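Local structure of ABC transporter (Caldanaerobius, 4G68) at residues 70-75 with 336-341; 84-89 with 94-99; 148-153 with 348-353; 258-263 with 273-278. The protein probably acts as the solute-binding component of an ABC transporter, capturing xylan-derived sugars outside the cell of a thermophilic bacterium. All coordinates share one frame; numbering follows the deposited sequence.

Interaction 1: 70-75 with 336-341; sequences VQIVES and VRAAKY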
loop_
_atom_site.group_PDB
_atom_site.type_symbol
_atom_site.label_atom_id
_atom_site.label_comp_id
_atom_site.label_asym_id
_atom_site.label_seq_id
_atom_site.Cartn_x
_atom_site.Cartn_y
_atom_site.Cartn_z
ATOM N N VAL C 70 19.036 18.871 -18.769
ATOM C CA VAL C 70 18.851 17.958 -17.652
ATOM C C VAL C 70 17.967 16.787 -18.103
ATOM O O VAL C 70 16.734 16.863 -18.055
ATOM C CB VAL C 70 18.245 18.680 -16.436
ATOM C CG1 VAL C 70 18.289 17.775 -15.216
ATOM C CG2 VAL C 70 18.981 19.988 -16.171
ATOM N N GLN C 71 18.594 15.714 -18.562
ATOM C CA GLN C 71 17.838 14.520 -18.949
ATOM C C GLN C 71 17.626 13.600 -17.743
ATOM O O GLN C 71 18.405 13.612 -16.797
ATOM C CB GLN C 71 18.567 13.786 -20.074
ATOM C CG GLN C 71 18.749 14.662 -21.310
ATOM C CD GLN C 71 17.432 14.955 -22.013
ATOM O OE1 GLN C 71 16.918 16.077 -21.964
ATOM N NE2 GLN C 71 16.867 13.939 -22.647
ATOM N N ILE C 72 16.537 12.834 -17.781
ATOM C CA ILE C 72 16.305 11.747 -16.823
ATOM C C ILE C 72 16.306 10.417 -17.558
ATOM O O ILE C 72 15.760 10.314 -18.672
ATOM C CB ILE C 72 14.931 11.925 -16.125
ATOM C CG1 ILE C 72 14.845 13.292 -15.415
ATOM C CG2 ILE C 72 14.607 10.743 -15.199
ATOM C CD1 ILE C 72 13.448 13.699 -14.964
ATOM N N VAL C 73 16.904 9.408 -16.929
ATOM C CA VAL C 73 16.851 8.031 -17.414
ATOM C C VAL C 73 16.330 7.217 -16.241
ATOM O O VAL C 73 16.753 7.431 -15.112
ATOM C CB VAL C 73 18.247 7.530 -17.888
ATOM C CG1 VAL C 73 18.238 6.028 -18.154
ATOM C CG2 VAL C 73 18.740 8.336 -19.107
ATOM N N GLU C 74 15.380 6.323 -16.501
ATOM C CA GLU C 74 14.789 5.531 -15.424
ATOM C C GLU C 74 15.224 4.084 -15.475
ATOM O O GLU C 74 15.607 3.580 -16.526
ATOM C CB GLU C 74 13.245 5.654 -15.441
ATOM C CG GLU C 74 12.591 5.102 -16.705
ATOM C CD GLU C 74 11.086 4.882 -16.587
ATOM O OE1 GLU C 74 10.564 4.725 -15.458
ATOM O OE2 GLU C 74 10.430 4.835 -17.658
ATOM N N SER C 75 15.171 3.408 -14.338
ATOM C CA SER C 75 15.237 1.962 -14.336
ATOM C C SER C 75 14.068 1.435 -13.467
ATOM O O SER C 75 13.884 1.845 -12.315
ATOM C CB SER C 75 16.633 1.477 -13.896
ATOM O OG SER C 75 16.614 0.127 -13.382
ATOM N N VAL C 336 16.282 17.741 -7.199
ATOM C CA VAL C 336 15.090 18.205 -6.446
ATOM C C VAL C 336 14.059 18.795 -7.421
ATOM O O VAL C 336 12.866 18.566 -7.230
ATOM C CB VAL C 336 15.452 19.241 -5.332
ATOM C CG1 VAL C 336 14.184 19.769 -4.618
ATOM C CG2 VAL C 336 16.365 18.619 -4.299
ATOM N N ARG C 337 14.511 19.514 -8.478
ATOM C CA ARG C 337 13.571 20.146 -9.397
ATOM C C ARG C 337 12.782 19.097 -10.148
ATOM O O ARG C 337 11.518 19.160 -10.216
ATOM C CB ARG C 337 14.226 21.122 -10.381
ATOM C CG ARG C 337 13.210 21.918 -11.204
ATOM C CD ARG C 337 13.864 23.089 -11.947
ATOM N NE ARG C 337 14.896 22.604 -12.861
ATOM C CZ ARG C 337 14.704 22.356 -14.154
ATOM N NH1 ARG C 337 13.506 22.566 -14.691
ATOM N NH2 ARG C 337 15.710 21.920 -14.890
ATOM N N ALA C 338 13.524 18.131 -10.690
ATOM C CA ALA C 338 12.918 16.977 -11.294
ATOM C C ALA C 338 12.024 16.205 -10.379
ATOM O O ALA C 338 10.962 15.806 -10.806
ATOM C CB ALA C 338 13.991 16.053 -11.858
ATOM N N ALA C 339 12.491 15.901 -9.158
ATOM C CA ALA C 339 11.681 15.130 -8.201
ATOM C C ALA C 339 10.337 15.860 -8.004
ATOM O O ALA C 339 9.263 15.223 -8.152
ATOM C CB ALA C 339 12.390 14.934 -6.860
ATOM N N LYS C 340 10.387 17.171 -7.727
ATOM C CA LYS C 340 9.140 17.967 -7.627
ATOM C C LYS C 340 8.160 17.798 -8.782
ATOM O O LYS C 340 6.930 17.650 -8.564
ATOM C CB LYS C 340 9.465 19.431 -7.506
ATOM C CG LYS C 340 9.906 19.810 -6.128
ATOM C CD LYS C 340 10.065 21.318 -6.027
ATOM C CE LYS C 340 11.293 21.714 -5.258
ATOM N NZ LYS C 340 11.336 23.191 -5.044
ATOM N N TYR C 341 8.692 17.833 -9.993
ATOM C CA TYR C 341 7.887 17.598 -11.226
ATOM C C TYR C 341 7.409 16.134 -11.295
ATOM O O TYR C 341 6.258 15.862 -11.481
ATOM C CB TYR C 341 8.680 17.999 -12.499
ATOM C CG TYR C 341 8.135 17.445 -13.799
ATOM C CD1 TYR C 341 7.316 18.240 -14.615
ATOM C CD2 TYR C 341 8.467 16.142 -14.240
ATOM C CE1 TYR C 341 6.820 17.766 -15.829
ATOM C CE2 TYR C 341 7.954 15.648 -15.435
ATOM C CZ TYR C 341 7.143 16.468 -16.227
ATOM O OH TYR C 341 6.624 16.035 -17.443
#

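Interaction 2: 84-89 with 94-99; sequences TKIKAA and EAPDIF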
loop_
_atom_site.group_PDB
_atom_site.type_symbol
_atom_site.label_atom_id
_atom_site.label_comp_id
_atom_site.label_asym_id
_atom_site.label_seq_id
_atom_site.Cartn_x
_atom_site.Cartn_y
_atom_site.Cartn_z
ATOM N N THR C 84 14.635 -4.867 -2.338
ATOM C CA THR C 84 15.985 -5.422 -2.267
ATOM C C THR C 84 17.007 -4.500 -2.902
ATOM O O THR C 84 18.032 -4.190 -2.279
ATOM C CB THR C 84 16.013 -6.814 -2.899
ATOM O OG1 THR C 84 15.089 -7.637 -2.181
ATOM C CG2 THR C 84 17.422 -7.460 -2.845
ATOM N N LYS C 85 16.699 -4.060 -4.121
ATOM C CA LYS C 85 17.581 -3.241 -4.941
ATOM C C LYS C 85 17.906 -1.865 -4.363
ATOM O O LYS C 85 19.093 -1.439 -4.348
ATOM C CB LYS C 85 16.951 -3.027 -6.323
ATOM C CG LYS C 85 17.875 -2.319 -7.295
ATOM C CD LYS C 85 17.256 -2.154 -8.676
ATOM C CE LYS C 85 18.102 -1.219 -9.521
ATOM N NZ LYS C 85 17.615 -1.091 -10.928
ATOM N N ILE C 86 16.860 -1.155 -3.929
ATOM C CA ILE C 86 17.043 0.188 -3.326
ATOM C C ILE C 86 17.777 0.145 -1.959
ATOM O O ILE C 86 18.604 0.999 -1.676
ATOM C CB ILE C 86 15.733 1.044 -3.289
ATOM C CG1 ILE C 86 16.064 2.516 -3.056
ATOM C CG2 ILE C 86 14.748 0.572 -2.200
ATOM C CD1 ILE C 86 16.920 3.110 -4.171
ATOM N N LYS C 87 17.471 -0.847 -1.129
ATOM C CA LYS C 87 18.200 -1.024 0.130
ATOM C C LYS C 87 19.687 -1.272 -0.067
ATOM O O LYS C 87 20.525 -0.619 0.588
ATOM C CB LYS C 87 17.551 -2.111 0.978
ATOM C CG LYS C 87 16.230 -1.642 1.589
ATOM C CD LYS C 87 15.653 -2.649 2.569
ATOM C CE LYS C 87 15.248 -3.935 1.887
ATOM N NZ LYS C 87 14.623 -4.890 2.843
ATOM N N ALA C 88 20.017 -2.197 -0.981
ATOM C CA ALA C 88 21.415 -2.529 -1.288
ATOM C C ALA C 88 22.178 -1.340 -1.899
ATOM O O ALA C 88 23.335 -1.073 -1.529
ATOM C CB ALA C 88 21.509 -3.751 -2.211
ATOM N N ALA C 89 21.522 -0.618 -2.809
ATOM C CA ALA C 89 22.109 0.604 -3.403
ATOM C C ALA C 89 22.395 1.720 -2.393
ATOM O O ALA C 89 23.469 2.318 -2.430
ATOM C CB ALA C 89 21.279 1.117 -4.579
ATOM N N GLU C 94 25.374 3.815 -3.820
ATOM C CA GLU C 94 25.249 3.721 -5.277
ATOM C C GLU C 94 23.792 3.840 -5.682
ATOM O O GLU C 94 23.370 3.280 -6.716
ATOM C CB GLU C 94 25.784 2.389 -5.763
ATOM C CG GLU C 94 27.098 2.027 -5.122
ATOM C CD GLU C 94 27.735 0.823 -5.743
ATOM O OE1 GLU C 94 28.958 0.901 -5.951
ATOM O OE2 GLU C 94 27.038 -0.177 -6.037
ATOM N N ALA C 95 23.036 4.563 -4.850
ATOM C CA ALA C 95 21.645 4.921 -5.162
ATOM C C ALA C 95 21.553 5.962 -6.300
ATOM O O ALA C 95 22.492 6.768 -6.481
ATOM C CB ALA C 95 20.947 5.408 -3.910
ATOM N N PRO C 96 20.418 5.971 -7.045
ATOM C CA PRO C 96 20.161 6.917 -8.109
ATOM C C PRO C 96 19.957 8.289 -7.537
ATOM O O PRO C 96 19.836 8.431 -6.336
ATOM C CB PRO C 96 18.834 6.442 -8.689
ATOM C CG PRO C 96 18.099 5.922 -7.486
ATOM C CD PRO C 96 19.184 5.200 -6.704
ATOM N N ASP C 97 19.943 9.285 -8.413
ATOM C CA ASP C 97 19.692 10.672 -8.022
ATOM C C ASP C 97 18.340 10.759 -7.348
ATOM O O ASP C 97 18.220 11.357 -6.262
ATOM C CB ASP C 97 19.670 11.554 -9.287
ATOM C CG ASP C 97 21.015 11.639 -9.958
ATOM O OD1 ASP C 97 21.956 12.218 -9.328
ATOM O OD2 ASP C 97 21.137 11.091 -11.081
ATOM N N ILE C 98 17.332 10.130 -7.990
ATOM C CA ILE C 98 15.956 10.126 -7.480
ATOM C C ILE C 98 15.424 8.709 -7.370
ATOM O O ILE C 98 15.592 7.913 -8.289
ATOM C CB ILE C 98 14.972 10.891 -8.395
ATOM C CG1 ILE C 98 15.484 12.293 -8.720
ATOM C CG2 ILE C 98 13.634 11.029 -7.695
ATOM C CD1 ILE C 98 14.916 12.881 -9.976
ATOM N N PHE C 99 14.812 8.399 -6.246
ATOM C CA PHE C 99 14.249 7.077 -6.030
ATOM C C PHE C 99 12.896 7.110 -5.342
ATOM O O PHE C 99 12.719 7.839 -4.356
ATOM C CB PHE C 99 15.243 6.149 -5.279
ATOM C CG PHE C 99 15.550 6.550 -3.849
ATOM C CD1 PHE C 99 14.820 6.016 -2.754
ATOM C CD2 PHE C 99 16.606 7.406 -3.584
ATOM C CE1 PHE C 99 15.127 6.381 -1.447
ATOM C CE2 PHE C 99 16.921 7.764 -2.287
ATOM C CZ PHE C 99 16.195 7.238 -1.214
#

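Interaction 3: 148-153 with 348-353; sequences IPFDQQ and DMDYLI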
loop_
_atom_site.group_PDB
_atom_site.type_symbol
_atom_site.label_atom_id
_atom_site.label_comp_id
_atom_site.label_asym_id
_atom_site.label_seq_id
_atom_site.Cartn_x
_atom_site.Cartn_y
_atom_site.Cartn_z
ATOM N N ILE C 148 9.696 14.172 -1.235
ATOM C CA ILE C 148 8.553 14.850 -1.849
ATOM C C ILE C 148 7.450 13.769 -1.930
ATOM O O ILE C 148 7.588 12.811 -2.683
ATOM C CB ILE C 148 8.911 15.366 -3.294
ATOM C CG1 ILE C 148 10.078 16.404 -3.280
ATOM C CG2 ILE C 148 7.691 15.921 -4.003
ATOM C CD1 ILE C 148 9.961 17.540 -2.267
ATOM N N PRO C 149 6.357 13.911 -1.150
ATOM C CA PRO C 149 5.304 12.894 -1.180
ATOM C C PRO C 149 4.631 12.910 -2.548
ATOM O O PRO C 149 4.629 13.976 -3.222
ATOM C CB PRO C 149 4.333 13.345 -0.056
ATOM C CG PRO C 149 5.106 14.347 0.731
ATOM C CD PRO C 149 6.001 15.018 -0.261
ATOM N N PHE C 150 4.085 11.767 -2.987
ATOM C CA PHE C 150 3.289 11.795 -4.235
ATOM C C PHE C 150 1.975 11.000 -4.187
ATOM O O PHE C 150 1.058 11.302 -4.942
ATOM C CB PHE C 150 4.114 11.401 -5.452
ATOM C CG PHE C 150 4.377 9.913 -5.564
ATOM C CD1 PHE C 150 3.492 9.082 -6.253
ATOM C CD2 PHE C 150 5.536 9.352 -5.008
ATOM C CE1 PHE C 150 3.715 7.699 -6.337
ATOM C CE2 PHE C 150 5.788 7.980 -5.126
ATOM C CZ PHE C 150 4.874 7.157 -5.787
ATOM N N ASP C 151 1.888 10.006 -3.305
ATOM C CA ASP C 151 0.623 9.277 -3.150
ATOM C C ASP C 151 0.299 8.741 -1.749
ATOM O O ASP C 151 1.127 8.769 -0.842
ATOM C CB ASP C 151 0.391 8.262 -4.312
ATOM C CG ASP C 151 1.154 6.917 -4.164
ATOM O OD1 ASP C 151 1.669 6.576 -3.092
ATOM O OD2 ASP C 151 1.170 6.151 -5.171
ATOM N N GLN C 152 -0.950 8.350 -1.563
ATOM C CA GLN C 152 -1.411 7.897 -0.292
ATOM C C GLN C 152 -2.062 6.574 -0.502
ATOM O O GLN C 152 -2.626 6.324 -1.554
ATOM C CB GLN C 152 -2.373 8.858 0.419
ATOM C CG GLN C 152 -3.149 9.845 -0.411
ATOM C CD GLN C 152 -4.081 10.728 0.444
ATOM O OE1 GLN C 152 -4.882 10.232 1.262
ATOM N NE2 GLN C 152 -3.959 12.055 0.263
ATOM N N GLN C 153 -1.931 5.702 0.498
ATOM C CA GLN C 153 -2.601 4.397 0.434
ATOM C C GLN C 153 -3.819 4.360 1.345
ATOM O O GLN C 153 -3.966 5.192 2.294
ATOM C CB GLN C 153 -1.592 3.269 0.880
ATOM C CG GLN C 153 -0.298 3.163 -0.028
ATOM C CD GLN C 153 0.698 2.034 0.382
ATOM O OE1 GLN C 153 0.511 1.359 1.374
ATOM N NE2 GLN C 153 1.769 1.864 -0.368
ATOM N N ASP C 348 -0.974 12.863 -10.205
ATOM C CA ASP C 348 -2.101 13.028 -11.165
ATOM C C ASP C 348 -2.350 11.737 -11.990
ATOM O O ASP C 348 -3.503 11.352 -12.247
ATOM C CB ASP C 348 -1.773 14.117 -12.173
ATOM C CG ASP C 348 -1.866 15.511 -11.616
ATOM O OD1 ASP C 348 -2.126 15.698 -10.403
ATOM O OD2 ASP C 348 -1.710 16.448 -12.479
ATOM N N MET C 349 -1.268 11.076 -12.403
ATOM C CA MET C 349 -1.368 9.802 -13.107
ATOM C C MET C 349 -2.159 8.819 -12.212
ATOM O O MET C 349 -3.117 8.225 -12.667
ATOM C CB MET C 349 0.038 9.227 -13.383
ATOM C CG MET C 349 0.027 7.843 -14.037
ATOM S SD MET C 349 1.591 6.950 -13.995
ATOM C CE MET C 349 1.611 6.279 -12.324
ATOM N N ASP C 350 -1.744 8.689 -10.943
ATOM C CA ASP C 350 -2.320 7.726 -9.951
ATOM C C ASP C 350 -3.822 7.925 -9.855
ATOM O O ASP C 350 -4.616 6.968 -9.936
ATOM C CB ASP C 350 -1.739 8.002 -8.539
ATOM C CG ASP C 350 -0.447 7.274 -8.250
ATOM O OD1 ASP C 350 -0.025 6.415 -9.077
ATOM O OD2 ASP C 350 0.160 7.573 -7.156
ATOM N N TYR C 351 -4.198 9.187 -9.666
ATOM C CA TYR C 351 -5.603 9.613 -9.615
ATOM C C TYR C 351 -6.416 9.199 -10.865
ATOM O O TYR C 351 -7.537 8.656 -10.734
ATOM C CB TYR C 351 -5.662 11.126 -9.419
ATOM C CG TYR C 351 -7.043 11.697 -9.114
ATOM C CD1 TYR C 351 -7.910 11.040 -8.231
ATOM C CD2 TYR C 351 -7.457 12.895 -9.681
ATOM C CE1 TYR C 351 -9.165 11.547 -7.942
ATOM C CE2 TYR C 351 -8.714 13.433 -9.393
ATOM C CZ TYR C 351 -9.556 12.756 -8.522
ATOM O OH TYR C 351 -10.792 13.281 -8.235
ATOM N N LEU C 352 -5.834 9.402 -12.050
ATOM C CA LEU C 352 -6.518 9.119 -13.306
ATOM C C LEU C 352 -6.671 7.628 -13.592
ATOM O O LEU C 352 -7.721 7.191 -14.059
ATOM C CB LEU C 352 -5.778 9.789 -14.463
ATOM C CG LEU C 352 -6.004 11.306 -14.532
ATOM C CD1 LEU C 352 -4.971 11.982 -15.428
ATOM C CD2 LEU C 352 -7.422 11.544 -15.056
ATOM N N ILE C 353 -5.632 6.857 -13.284
ATOM C CA ILE C 353 -5.594 5.440 -13.564
ATOM C C ILE C 353 -5.799 4.496 -12.351
ATOM O O ILE C 353 -5.819 3.271 -12.537
ATOM C CB ILE C 353 -4.364 5.067 -14.421
ATOM C CG1 ILE C 353 -3.094 4.985 -13.563
ATOM C CG2 ILE C 353 -4.191 6.076 -15.575
ATOM C CD1 ILE C 353 -1.865 4.531 -14.347
#

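Interaction 4: 258-263 with 273-278; sequences LTRDEA and AMYFGG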
loop_
_atom_site.group_PDB
_atom_site.type_symbol
_atom_site.label_atom_id
_atom_site.label_comp_id
_atom_site.label_asym_id
_atom_site.label_seq_id
_atom_site.Cartn_x
_atom_site.Cartn_y
_atom_site.Cartn_z
ATOM N N LEU C 258 1.534 -17.951 -4.716
ATOM C CA LEU C 258 1.185 -16.958 -5.707
ATOM C C LEU C 258 1.529 -15.546 -5.189
ATOM O O LEU C 258 1.505 -15.279 -3.953
ATOM C CB LEU C 258 -0.302 -17.083 -6.149
ATOM C CG LEU C 258 -0.738 -17.677 -7.520
ATOM C CD1 LEU C 258 -0.067 -18.981 -7.973
ATOM C CD2 LEU C 258 -2.255 -17.834 -7.558
ATOM N N THR C 259 1.905 -14.689 -6.135
ATOM C CA THR C 259 2.321 -13.300 -5.861
ATOM C C THR C 259 1.114 -12.372 -5.864
ATOM O O THR C 259 0.026 -12.789 -6.235
ATOM C CB THR C 259 3.309 -12.791 -6.914
ATOM O OG1 THR C 259 2.666 -12.712 -8.188
ATOM C CG2 THR C 259 4.558 -13.692 -7.000
ATOM N N ARG C 260 1.300 -11.114 -5.450
ATOM C CA ARG C 260 0.226 -10.114 -5.554
ATOM C C ARG C 260 -0.317 -10.049 -7.011
ATOM O O ARG C 260 -1.530 -10.049 -7.210
ATOM C CB ARG C 260 0.758 -8.741 -5.102
ATOM C CG ARG C 260 -0.254 -7.579 -5.143
ATOM C CD ARG C 260 -0.297 -6.837 -6.489
ATOM N NE ARG C 260 0.978 -6.247 -6.856
ATOM C CZ ARG C 260 1.376 -5.017 -6.513
ATOM N NH1 ARG C 260 0.595 -4.192 -5.754
ATOM N NH2 ARG C 260 2.587 -4.595 -6.927
ATOM N N ASP C 261 0.599 -9.954 -7.980
ATOM C CA ASP C 261 0.229 -9.796 -9.411
ATOM C C ASP C 261 -0.543 -11.001 -9.978
ATOM O O ASP C 261 -1.392 -10.845 -10.843
ATOM C CB ASP C 261 1.458 -9.573 -10.281
ATOM C CG ASP C 261 2.101 -8.195 -10.095
ATOM O OD1 ASP C 261 1.606 -7.349 -9.329
ATOM O OD2 ASP C 261 3.138 -7.973 -10.743
ATOM N N GLU C 262 -0.219 -12.207 -9.516
ATOM C CA GLU C 262 -0.977 -13.394 -9.869
ATOM C C GLU C 262 -2.372 -13.337 -9.247
ATOM O O GLU C 262 -3.344 -13.802 -9.818
ATOM C CB GLU C 262 -0.226 -14.653 -9.443
ATOM C CG GLU C 262 1.082 -14.799 -10.253
ATOM C CD GLU C 262 1.819 -16.109 -10.079
ATOM O OE1 GLU C 262 2.287 -16.432 -8.979
ATOM O OE2 GLU C 262 1.996 -16.800 -11.089
ATOM N N ALA C 263 -2.463 -12.756 -8.053
ATOM C CA ALA C 263 -3.760 -12.624 -7.403
ATOM C C ALA C 263 -4.683 -11.598 -8.079
ATOM O O ALA C 263 -5.853 -11.885 -8.311
ATOM C CB ALA C 263 -3.573 -12.297 -5.928
ATOM N N ALA C 273 -14.718 -13.960 -5.712
ATOM C CA ALA C 273 -15.740 -12.985 -5.157
ATOM C C ALA C 273 -15.132 -11.651 -4.705
ATOM O O ALA C 273 -15.682 -10.583 -5.076
ATOM C CB ALA C 273 -16.483 -13.598 -3.967
ATOM N N MET C 274 -14.044 -11.744 -3.885
ATOM C CA MET C 274 -13.391 -10.648 -3.171
ATOM C C MET C 274 -11.858 -10.622 -3.253
ATOM O O MET C 274 -11.220 -11.577 -3.706
ATOM C CB MET C 274 -13.829 -10.548 -1.659
ATOM C CG MET C 274 -15.330 -10.713 -1.374
ATOM S SD MET C 274 -15.836 -10.883 0.363
ATOM C CE MET C 274 -15.921 -9.186 0.917
ATOM N N TYR C 275 -11.307 -9.421 -2.981
ATOM C CA TYR C 275 -9.848 -9.164 -2.843
ATOM C C TYR C 275 -9.748 -8.110 -1.813
ATOM O O TYR C 275 -10.550 -7.145 -1.822
ATOM C CB TYR C 275 -9.364 -8.522 -4.049
ATOM C CG TYR C 275 -7.923 -8.255 -4.160
ATOM C CD1 TYR C 275 -7.088 -9.146 -4.849
ATOM C CD2 TYR C 275 -7.372 -7.028 -3.704
ATOM C CE1 TYR C 275 -5.736 -8.881 -4.994
ATOM C CE2 TYR C 275 -6.016 -6.775 -3.857
ATOM C CZ TYR C 275 -5.197 -7.688 -4.497
ATOM O OH TYR C 275 -3.826 -7.421 -4.615
ATOM N N PHE C 276 -8.722 -8.226 -0.975
ATOM C CA PHE C 276 -8.500 -7.170 -0.046
ATOM C C PHE C 276 -7.071 -6.636 -0.087
ATOM O O PHE C 276 -6.114 -7.367 -0.050
ATOM C CB PHE C 276 -8.875 -7.624 1.368
ATOM C CG PHE C 276 -8.568 -6.609 2.396
ATOM C CD1 PHE C 276 -9.429 -5.545 2.602
ATOM C CD2 PHE C 276 -7.384 -6.683 3.136
ATOM C CE1 PHE C 276 -9.137 -4.551 3.511
ATOM C CE2 PHE C 276 -7.076 -5.672 4.033
ATOM C CZ PHE C 276 -7.947 -4.639 4.230
ATOM N N GLY C 277 -6.935 -5.329 -0.185
ATOM C CA GLY C 277 -5.578 -4.895 -0.191
ATOM C C GLY C 277 -5.507 -3.424 -0.279
ATOM O O GLY C 277 -6.380 -2.708 0.254
ATOM N N GLY C 278 -4.431 -2.990 -0.901
ATOM C CA GLY C 278 -4.215 -1.572 -1.115
ATOM C C GLY C 278 -5.101 -1.004 -2.218
ATOM O O GLY C 278 -5.486 -1.697 -3.202
#

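Interaction 1: 70-75 with 336-341
Arg337 is the first residue of the helical segment 336-341 to meet segment 70-75, and it does so with the end of its guanidinium. NH2 lies 4.0 Å from CG2 of Val70, and the methyl comes in at the edge of the flat group, close to its plane. The arginine leaves the helix with CG anti to its own backbone N (chi1 -172°) and then bends at chi3, which brings the planar end beside Val70, just before strand 71-76. Its NH1 is hydrogen-bonded to Asn67 OD1, and the side chain also lies against Trp63 of helix 52-66.

One residue on, Ala338 turns its methyl to the strand, and CB touches CD1 of Ile72 at 3.9 Å. The isoleucine reaches this far because CD1 is set anti to CA about the CB-CG1 bond (chi2 167°). Leu41 of strand 40-45, the parallel neighbour of 71-76, borders both Val70 and Ala338, so that helix 332-353 covers these two strands in alpha/beta layer packing. Tyr341 donates its backbone N to Arg337 O at 3.1 Å, while its hydroxyl is hydrogen-bonded to Ile59 O.

No hydrogen bond joins the two segments. The small interface, 127 Å² in all, therefore rests on one methyl-methyl contact and on a valine methyl lying at the guanidinium edge, with the exposed arginine held by the Asn67 amide oxygen.

Interaction 2: 84-89 with 94-99
Ala89 O receives the backbone N of Glu94 at 2.8 Å in a nearly straight bond (N-H...O 169°), the donor tilted 24° from the carbonyl plane. The N of Ala95 also lies near this oxygen, but at too poor an angle to bond. The single bond spans five residues and holds the chain close as it leaves helix 79-91. Just beyond it the two alanine methyls meet, Ala89 CB and Ala95 CB being 4.4 Å apart.

Deeper in, Ile86 carries the apolar part. Its CG1 stands anti to the backbone N (chi1 -163°), and CD1 reaches CB of Phe99 on strand 98-102 at 3.6 Å and CD of Pro96, in the loop leading to it, at 4.0 Å. CG1 of Ile86 lies 3.7 Å from CD1 of Phe99; the two side chains cross at about a right angle, the methyl approaching the ring obliquely. Trp44 of strand 40-45 borders Ile86, Ala89 and Pro96.

Strands 71-76 and 98-102 both run parallel to 40-45, so helix 79-91 is the connection of a beta-alpha-beta crossover. Its return to the sheet combines one directional backbone bond, where the chain leaves the helix, with buried non-polar packing that has no hydrogen bond between the side chains.

Interaction 3: 148-153 with 348-353
Asp151 and Asp350 bring their carboxyl groups together, OD2 of one lying 2.6 Å from OD2 of the other. The two side chains meet at about a right angle, and their carboxyl planes are 28° apart. Both residues are buried, and Asp350 stands close to the C-terminal end of helix 332-353, whose dipole would tend to disfavour a negative charge; this setting probably raises the proton affinity of at least one of the acids. The other oxygen of Asp350, OD1, is hydrogen-bonded to Thr355 OG1. An alanine in place of Asp350 would probably leave Asp151 OD2 without its close oxygen mate and the Thr355 hydroxyl without this hydrogen-bonding partner.

On the backbone, Phe150 and Asp151 both face Gly321 of strand 317-325, forming a classic beta bulge in the long strand 144-160. The bulge interrupts the regular pairing where the strand packs against the helix, and Asp151 directs its CB at the helix.

The second kind of contact is between a carboxyl oxygen and a ring. Asp350 OD2 lies at the edge of the Phe150 ring, near its plane and 3.7 Å from CE1, with ring and carboxyl planes 39° apart. An oxygen there faces the ring hydrogens and not the electron-rich face, an arrangement probably mildly attractive. Phe150 takes up the position through a chi1 of 76°, which sets CG between its backbone N and carbonyl carbon.

Apolar neighbours complete the surroundings of this ring: Ala343 and Leu346, from the same helix as Asp350, and Leu323 of strand 317-325.

Interaction 4: 258-263 with 273-278
Ala263 and Tyr275 lie at one of the near points of helix 260-268 and strand 274-278, their CA atoms 8.4 Å apart, a spacing that side chains must bridge. Tyr275 does most of this. With CG anti to the backbone N (chi1 -176°), its ring projects from the strand toward the first turn of the helix, where the Ala263 methyl sits at the ring edge, CB 4.1 Å from CE1. Farther out, the hydroxyl oxygen of Tyr275 rests 3.6 Å from CG of Arg260.

Both polar ends turn to Asp281: Tyr275 OH is hydrogen-bonded to its OD2, and Arg260 NH1 forms a salt bridge with its OD1. Arg260, bent at chi2 and chi3, also reaches Asp261 with NE, 2.8 Å from OD1 in a salt bridge; the oxygen is met nearly along its C-O axis but stands 30° out of the guanidinium plane. A leucine in place of Arg260 would probably leave Asp281 and Asp261 without this shared positive partner.

On the strand, Gly277 suits the ring beside it: a CB there would come within 3.1 Å of Tyr275 CE2, and its backbone angles would also press it against the preceding carbonyl oxygen. Phe285 meets Tyr275 edge-to-face.

The helix start is a capping box. Thr259 at the N-cap accepts the backbone N of Glu262 on OG1 at 3.2 Å, and Glu262 OE1 in turn weakly accepts Thr259 N at 3.4 Å, the reciprocal pair typical of a helix N-terminus, here at the start of helix 260-268, which packs on strand 274-278.

In the fold
All four contacts reach the same mixed sheet. Interactions 1 and 2 lie 15 Å apart between centres and touch, Ala338 CB lying 3.8 Å from Ile98 CD1; interaction 2 is nested within the loop closed by interaction 1. Helix 332-353 serves both interactions 1 and 3, whose centres are 17 Å apart and whose segments alternate along the chain. Interaction 4, nested inside interaction 3, lies about 20 Å from it and 32 Å from interaction 1, centre to centre; the strands of interactions 3 and 4, 144-160 and 274-278, are neighbours in the sheet. The long strand 144-160 thus links distant parts of the fold, consistent with the interlobe connections of solute-binding proteins.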